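Local coordinates for protein giardin subunit alpha-1 (Giardia intestinalis, PDB 4EVF) that binds calcium and, in a calcium-dependent way, phosphatidylserine and other phospholipids, and takes part in attachment of the parasite and remodelling of its cytoskeleton, at residues Glu10-Ile15 against Pro51-Lys56; Val149-Pro152 against Asp157-Gln160; His221-Leu224 against Arg229-Ala232. All blocks are in the same frame, centred on the assembly; numbering follows the deposited sequence.

Contact 1 (Glu10-Ile15 against Pro51-Lys56); sequences ELKQAI and PDDIKK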
loop_
_atom_site.group_PDB
_atom_site.type_symbol
_atom_site.label_atom_id
_atom_site.label_comp_id
_atom_site.label_asym_id
_atom_site.label_seq_id
_atom_site.Cartn_x
_atom_site.Cartn_y
_atom_site.Cartn_z
ATOM N N GLU A 10 -27.350 -5.815 -6.464
ATOM C CA GLU A 10 -26.863 -4.573 -7.074
ATOM C C GLU A 10 -25.678 -4.870 -7.975
ATOM O O GLU A 10 -25.622 -4.443 -9.136
ATOM C CB GLU A 10 -26.413 -3.576 -6.012
ATOM C CG GLU A 10 -27.517 -3.027 -5.129
ATOM C CD GLU A 10 -26.991 -1.995 -4.152
ATOM O OE1 GLU A 10 -26.539 -0.911 -4.604
ATOM O OE2 GLU A 10 -27.009 -2.273 -2.933
ATOM N N LEU A 11 -24.718 -5.600 -7.427
ATOM C CA LEU A 11 -23.529 -5.970 -8.185
ATOM C C LEU A 11 -23.847 -6.779 -9.438
ATOM O O LEU A 11 -23.253 -6.558 -10.491
ATOM C CB LEU A 11 -22.529 -6.713 -7.294
ATOM C CG LEU A 11 -21.730 -5.769 -6.396
ATOM C CD1 LEU A 11 -21.097 -6.517 -5.218
ATOM C CD2 LEU A 11 -20.677 -5.026 -7.220
ATOM N N LYS A 12 -24.787 -7.713 -9.324
ATOM C CA LYS A 12 -25.203 -8.537 -10.457
ATOM C C LYS A 12 -25.669 -7.673 -11.630
ATOM O O LYS A 12 -25.310 -7.906 -12.789
ATOM C CB LYS A 12 -26.344 -9.465 -10.029
ATOM C CG LYS A 12 -26.829 -10.399 -11.121
ATOM C CD LYS A 12 -25.815 -11.499 -11.392
ATOM C CE LYS A 12 -26.260 -12.418 -12.523
ATOM N NZ LYS A 12 -25.163 -13.359 -12.905
ATOM N N GLN A 13 -26.480 -6.675 -11.317
ATOM C CA GLN A 13 -27.056 -5.829 -12.343
ATOM C C GLN A 13 -26.038 -4.846 -12.923
ATOM O O GLN A 13 -26.149 -4.446 -14.086
ATOM C CB GLN A 13 -28.285 -5.108 -11.797
ATOM C CG GLN A 13 -29.497 -6.007 -11.716
ATOM C CD GLN A 13 -30.504 -5.546 -10.692
ATOM O OE1 GLN A 13 -30.218 -4.672 -9.872
ATOM N NE2 GLN A 13 -31.696 -6.137 -10.727
ATOM N N ALA A 14 -25.053 -4.460 -12.117
ATOM C CA ALA A 14 -24.014 -3.556 -12.596
ATOM C C ALA A 14 -23.116 -4.327 -13.551
ATOM O O ALA A 14 -22.660 -3.791 -14.564
ATOM C CB ALA A 14 -23.205 -2.990 -11.428
ATOM N N ILE A 15 -22.883 -5.598 -13.229
ATOM C CA ILE A 15 -22.019 -6.461 -14.031
ATOM C C ILE A 15 -22.694 -6.779 -15.350
ATOM O O ILE A 15 -22.057 -6.788 -16.412
ATOM C CB ILE A 15 -21.694 -7.778 -13.293
ATOM C CG1 ILE A 15 -20.783 -7.517 -12.089
ATOM C CG2 ILE A 15 -21.033 -8.767 -14.232
ATOM C CD1 ILE A 15 -20.448 -8.781 -11.294
ATOM N N PRO A 51 -15.430 -12.175 -8.670
ATOM C CA PRO A 51 -14.311 -11.806 -9.546
ATOM C C PRO A 51 -14.360 -12.498 -10.918
ATOM O O PRO A 51 -13.996 -11.876 -11.916
ATOM C CB PRO A 51 -13.073 -12.256 -8.759
ATOM C CG PRO A 51 -13.609 -13.183 -7.661
ATOM C CD PRO A 51 -14.969 -12.652 -7.355
ATOM N N ASP A 52 -14.806 -13.751 -10.972
ATOM C CA ASP A 52 -14.934 -14.457 -12.248
ATOM C C ASP A 52 -16.015 -13.834 -13.137
ATOM O O ASP A 52 -15.865 -13.762 -14.357
ATOM C CB ASP A 52 -15.224 -15.954 -12.046
ATOM C CG ASP A 52 -14.025 -16.723 -11.510
ATOM O OD1 ASP A 52 -12.914 -16.155 -11.483
ATOM O OD2 ASP A 52 -14.189 -17.903 -11.121
ATOM N N ASP A 53 -17.106 -13.385 -12.529
ATOM C CA ASP A 53 -18.179 -12.765 -13.297
ATOM C C ASP A 53 -17.732 -11.399 -13.805
ATOM O O ASP A 53 -17.935 -11.057 -14.972
ATOM C CB ASP A 53 -19.468 -12.673 -12.468
ATOM C CG ASP A 53 -20.409 -13.849 -12.716
ATOM O OD1 ASP A 53 -20.023 -14.769 -13.464
ATOM O OD2 ASP A 53 -21.532 -13.854 -12.160
ATOM N N ILE A 54 -17.095 -10.632 -12.928
ATOM C CA ILE A 54 -16.505 -9.351 -13.310
ATOM C C ILE A 54 -15.539 -9.498 -14.494
ATOM O O ILE A 54 -15.625 -8.758 -15.478
ATOM C CB ILE A 54 -15.781 -8.711 -12.118
ATOM C CG1 ILE A 54 -16.778 -8.430 -10.997
ATOM C CG2 ILE A 54 -15.060 -7.425 -12.531
ATOM C CD1 ILE A 54 -16.126 -7.999 -9.718
ATOM N N LYS A 55 -14.629 -10.459 -14.401
ATOM C CA LYS A 55 -13.667 -10.684 -15.474
ATOM C C LYS A 55 -14.370 -10.976 -16.795
ATOM O O LYS A 55 -13.957 -10.496 -17.850
ATOM C CB LYS A 55 -12.717 -11.832 -15.125
ATOM C CG LYS A 55 -11.756 -12.184 -16.248
ATOM C CD LYS A 55 -10.757 -13.241 -15.816
ATOM C CE LYS A 55 -9.694 -13.480 -16.888
ATOM N NZ LYS A 55 -8.616 -14.402 -16.416
ATOM N N LYS A 56 -15.435 -11.769 -16.736
ATOM C CA LYS A 56 -16.160 -12.134 -17.945
ATOM C C LYS A 56 -16.936 -10.961 -18.529
ATOM O O LYS A 56 -17.138 -10.896 -19.735
ATOM C CB LYS A 56 -17.098 -13.317 -17.688
ATOM C CG LYS A 56 -16.386 -14.604 -17.280
ATOM C CD LYS A 56 -17.339 -15.794 -17.296
ATOM C CE LYS A 56 -16.853 -16.924 -16.382
ATOM N NZ LYS A 56 -15.804 -17.793 -16.979
#
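Ile15 reaches across to Ile54 with the far end of its side chain, and this is the tight part of the contact: the Ile15 CD1 methyl lies 3.7 Å from Ile54 CG1, the two side chains meeting nearly at right angles. The extended outer torsion of Ile15 (chi2 179°) carries CD1 into this position. Its other branch, CG2, comes up to the backbone O of Asp53 at 3.9 Å, so both branches of Ile15 face the backbone and side chains of Asp53 and Ile54. Helices 4-16 and 50-57 run nearly parallel here, their local axes 10.5 Å apart and inclined by 20°, as two members of one annexin helix bundle. Ile54 also packs on Leu67 and Met68 of helix 62-70.

The looser side belongs to Lys12. Its chain bends at chi2, starting away from helix 50-57 and bringing only its amino end back, and Lys12 NZ stops 3.7 Å from Asp53 OD2, a long salt bridge. That oxygen has its strongest partner in Tyr42 OH of helix 32-46, by a hydrogen bond, and makes a further salt bridge to Lys48. The chemistry implies an apolar join edged by a buried carboxylate whose charge is probably balanced by the nearby ammonium groups of Lys12 and Lys48.

Contact 2 (Val149-Pro152 against Asp157-Gln160); sequences VSRP and DEAQ
Arg151 and Glu158 form a salt bridge that ties the loop ahead of helix 155-167 to that helix, in the predicted third annexin repeat. Along the loop, Val149 first joins its backbone by hydrogen bonding to Thr180, at the end of helix 171-180, after which Ser150 OG is hydrogen-bonded to one carboxylate oxygen of Glu185 and the backbone N-H of Arg151 to the other.

Arg151 points at the helix from its first bond, and a bend at chi3 turns the guanidinium so that its NE edge meets the glutamate. Arg151 NE donates to Glu158 OE2 at 2.6 Å, almost straight at 169°. The acceptor lies practically in the guanidinium plane, yet the N-H comes in from above the carboxylate, 63° out of its plane, and the two flat groups are turned 74° apart. Arg151 NH2 makes only a weak second bond to the same Glu158 OE2, 3.2 Å long. A water closes a small triangle beside them, donating to Glu158 OE2 at 2.6 Å and accepting from Arg151 NH2 at 3.2 Å. Glu158 OE2 therefore receives NE, weakly NH2, and the water, which should favour a negatively charged carboxylate. Phe177 packs against the arginine chain, and Tyr173 touches Glu158 while its OH makes a weak hydrogen bond with Arg151 NH2.

Pro152 ends the segment with a carbon-to-oxygen touch. Its ring crosses the glutamate at about a right angle, Pro152 CG resting 3.9 Å from Glu158 OE1, the oxygen that accepts the backbone N-H of Gly153.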
loop_
_atom_site.group_PDB
_atom_site.type_symbol
_atom_site.label_atom_id
_atom_site.label_comp_id
_atom_site.label_asym_id
_atom_site.label_seq_id
_atom_site.Cartn_x
_atom_site.Cartn_y
_atom_site.Cartn_z
ATOM N N VAL A 149 9.573 -2.611 18.744
ATOM C CA VAL A 149 10.081 -2.632 20.113
ATOM C C VAL A 149 10.108 -1.216 20.651
ATOM O O VAL A 149 10.727 -0.327 20.057
ATOM C CB VAL A 149 11.514 -3.203 20.165
ATOM C CG1 VAL A 149 12.142 -2.964 21.533
ATOM C CG2 VAL A 149 11.522 -4.692 19.811
ATOM N N SER A 150 9.436 -0.999 21.771
ATOM C CA SER A 150 9.399 0.320 22.367
ATOM C C SER A 150 10.806 0.858 22.564
ATOM O O SER A 150 11.734 0.114 22.888
ATOM C CB SER A 150 8.659 0.291 23.704
ATOM O OG SER A 150 8.707 1.569 24.310
ATOM N N ARG A 151 10.968 2.157 22.358
ATOM C CA ARG A 151 12.284 2.770 22.493
ATOM C C ARG A 151 12.560 3.318 23.896
ATOM O O ARG A 151 11.665 3.842 24.555
ATOM C CB ARG A 151 12.504 3.807 21.392
ATOM C CG ARG A 151 12.505 3.119 20.035
ATOM C CD ARG A 151 13.224 3.869 18.981
ATOM N NE ARG A 151 14.666 3.964 19.190
ATOM C CZ ARG A 151 15.563 3.063 18.789
ATOM N NH1 ARG A 151 15.186 1.937 18.201
ATOM N NH2 ARG A 151 16.849 3.284 19.003
ATOM N N PRO A 152 13.818 3.181 24.348
ATOM C CA PRO A 152 14.270 3.488 25.712
ATOM C C PRO A 152 13.901 4.893 26.189
ATOM O O PRO A 152 13.300 5.031 27.255
ATOM C CB PRO A 152 15.797 3.349 25.614
ATOM C CG PRO A 152 16.113 3.446 24.145
ATOM C CD PRO A 152 14.941 2.797 23.476
ATOM N N ASP A 157 14.960 12.806 23.428
ATOM C CA ASP A 157 16.223 12.094 23.566
ATOM C C ASP A 157 16.420 11.183 22.363
ATOM O O ASP A 157 17.530 11.020 21.853
ATOM C CB ASP A 157 16.246 11.275 24.864
ATOM C CG ASP A 157 16.408 12.147 26.107
ATOM O OD1 ASP A 157 16.836 13.320 25.981
ATOM O OD2 ASP A 157 16.115 11.649 27.214
ATOM N N GLU A 158 15.317 10.606 21.906
ATOM C CA GLU A 158 15.342 9.668 20.802
ATOM C C GLU A 158 15.647 10.398 19.494
ATOM O O GLU A 158 16.387 9.890 18.645
ATOM C CB GLU A 158 14.003 8.930 20.724
ATOM C CG GLU A 158 14.100 7.500 20.213
ATOM C CD GLU A 158 14.953 6.607 21.087
ATOM O OE1 GLU A 158 14.769 6.597 22.317
ATOM O OE2 GLU A 158 15.813 5.903 20.529
ATOM N N ALA A 159 15.080 11.592 19.342
ATOM C CA ALA A 159 15.357 12.415 18.174
ATOM C C ALA A 159 16.833 12.832 18.126
ATOM O O ALA A 159 17.435 12.865 17.054
ATOM C CB ALA A 159 14.453 13.629 18.151
ATOM N N GLN A 160 17.413 13.146 19.283
ATOM C CA GLN A 160 18.840 13.495 19.355
ATOM C C GLN A 160 19.754 12.329 18.961
ATOM O O GLN A 160 20.661 12.504 18.150
ATOM C CB GLN A 160 19.206 14.035 20.747
ATOM C CG GLN A 160 20.714 14.173 21.019
ATOM C CD GLN A 160 21.375 15.338 20.269
ATOM O OE1 GLN A 160 20.923 15.758 19.198
ATOM N NE2 GLN A 160 22.452 15.862 20.842
HETATM O O HOH W 1 17.887 4.839 21.602
#

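Contact 3 (His221-Leu224 against Arg229-Ala232); sequences HFAL and RLAA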
loop_
_atom_site.group_PDB
_atom_site.type_symbol
_atom_site.label_atom_id
_atom_site.label_comp_id
_atom_site.label_asym_id
_atom_site.label_seq_id
_atom_site.Cartn_x
_atom_site.Cartn_y
_atom_site.Cartn_z
ATOM N N HIS A 221 9.285 6.196 6.523
ATOM C CA HIS A 221 8.923 7.430 7.218
ATOM C C HIS A 221 7.421 7.752 7.144
ATOM O O HIS A 221 6.768 7.949 8.172
ATOM C CB HIS A 221 9.756 8.591 6.660
ATOM C CG HIS A 221 9.207 9.944 6.980
ATOM N ND1 HIS A 221 9.305 10.509 8.232
ATOM C CD2 HIS A 221 8.556 10.847 6.208
ATOM C CE1 HIS A 221 8.736 11.702 8.222
ATOM N NE2 HIS A 221 8.274 11.930 7.005
ATOM N N PHE A 222 6.874 7.819 5.933
ATOM C CA PHE A 222 5.438 8.053 5.754
ATOM C C PHE A 222 4.598 6.945 6.383
ATOM O O PHE A 222 3.576 7.226 7.016
ATOM C CB PHE A 222 5.076 8.182 4.272
ATOM C CG PHE A 222 5.460 9.502 3.664
ATOM C CD1 PHE A 222 6.224 9.548 2.502
ATOM C CD2 PHE A 222 5.064 10.689 4.240
ATOM C CE1 PHE A 222 6.585 10.761 1.937
ATOM C CE2 PHE A 222 5.422 11.907 3.675
ATOM C CZ PHE A 222 6.183 11.938 2.524
ATOM N N ALA A 223 5.026 5.696 6.207
ATOM C CA ALA A 223 4.280 4.553 6.737
ATOM C C ALA A 223 4.138 4.697 8.240
ATOM O O ALA A 223 3.044 4.546 8.780
ATOM C CB ALA A 223 4.983 3.246 6.408
ATOM N N LEU A 224 5.252 4.999 8.906
ATOM C CA LEU A 224 5.261 5.162 10.361
ATOM C C LEU A 224 4.401 6.341 10.810
ATOM O O LEU A 224 3.791 6.288 11.878
ATOM C CB LEU A 224 6.702 5.285 10.881
ATOM C CG LEU A 224 7.541 4.029 10.649
ATOM C CD1 LEU A 224 9.022 4.290 10.892
ATOM C CD2 LEU A 224 7.018 2.851 11.516
ATOM N N ARG A 229 -0.934 8.484 4.899
ATOM C CA ARG A 229 0.077 9.441 4.458
ATOM C C ARG A 229 1.054 8.815 3.465
ATOM O O ARG A 229 1.531 9.488 2.560
ATOM C CB ARG A 229 0.810 10.052 5.655
ATOM C CG ARG A 229 -0.104 10.884 6.543
ATOM C CD ARG A 229 0.624 11.497 7.713
ATOM N NE ARG A 229 1.418 12.658 7.313
ATOM C CZ ARG A 229 1.918 13.546 8.169
ATOM N NH1 ARG A 229 1.699 13.408 9.471
ATOM N NH2 ARG A 229 2.633 14.574 7.723
ATOM N N LEU A 230 1.366 7.535 3.640
ATOM C CA LEU A 230 2.142 6.829 2.631
ATOM C C LEU A 230 1.293 6.662 1.366
ATOM O O LEU A 230 1.786 6.848 0.245
ATOM C CB LEU A 230 2.646 5.469 3.142
ATOM C CG LEU A 230 3.472 4.681 2.120
ATOM C CD1 LEU A 230 4.698 5.500 1.650
ATOM C CD2 LEU A 230 3.914 3.328 2.645
ATOM N N ALA A 231 0.017 6.304 1.550
ATOM C CA ALA A 231 -0.922 6.224 0.432
ATOM C C ALA A 231 -0.950 7.523 -0.389
ATOM O O ALA A 231 -0.875 7.490 -1.616
ATOM C CB ALA A 231 -2.322 5.889 0.936
ATOM N N ALA A 232 -1.077 8.658 0.289
ATOM C CA ALA A 232 -1.087 9.958 -0.395
ATOM C C ALA A 232 0.147 10.114 -1.292
ATOM O O ALA A 232 0.039 10.484 -2.464
ATOM C CB ALA A 232 -1.132 11.074 0.605
#
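Phe222 and Leu230 meet close to their backbones, with CA atoms 4.7 Å apart. Phe222 CB sits 3.6 Å from Leu230 CA and 3.8 Å from the Leu230 CD1 methyl. The phenylalanine directs its CB at the other helix but sets CG beside its own backbone N (chi1 -76°), and the ring then runs up past the backbone of the Arg229 turn, its CG 4.1 Å from Arg229 O in an oblique approach. One face of that ring is covered near its rim by CD2 of the adjacent His221. Tyr218 and Tyr233 bring further rings to it, and Tyr269 also touches it.

Leu230 differs, swinging CG to the far side from its backbone N (chi1 -180°). Its two methyls then part company: CD1 goes to Phe222, whereas Leu230 CD2 lies 3.9 Å from Ala223 CB. The alanine starts away from helix 227-240, and its small methyl still serves as a seat for that branch. Ile100 of helix 92-100 packs on both Ala223 and Leu230 and continues the apolar cluster. The side chain of Arg229, at the exposed margin, comes nearest with CB, 4.2 Å from Phe222 O. Such close packing of consecutive helices, 211-225 and 227-240, round a very short linker is consistent with the junction between the predicted third and fourth annexin repeats.

Overall arrangement
From the N terminus, contact 1 is the first to close, bringing helix 50-57 back to helix 4-16 across 35 intervening residues, mostly helical, within the first of four predicted repeats. The chain then passes through the second before contact 2 bridges a four-residue gap, half of it the start of helix 155-167, at the entry to the third. Contact 3 follows with another four-residue gap and joins the third to the fourth. The three lie in series, none nested in or crossing another. Contacts 1 and 2 sit on opposite sides of the chain's centre, their centres 50 Å apart, whereas the centre of contact 3 lies about 9 Å from the chain's centre, with its nearest atoms about 9 Å from those of contact 2.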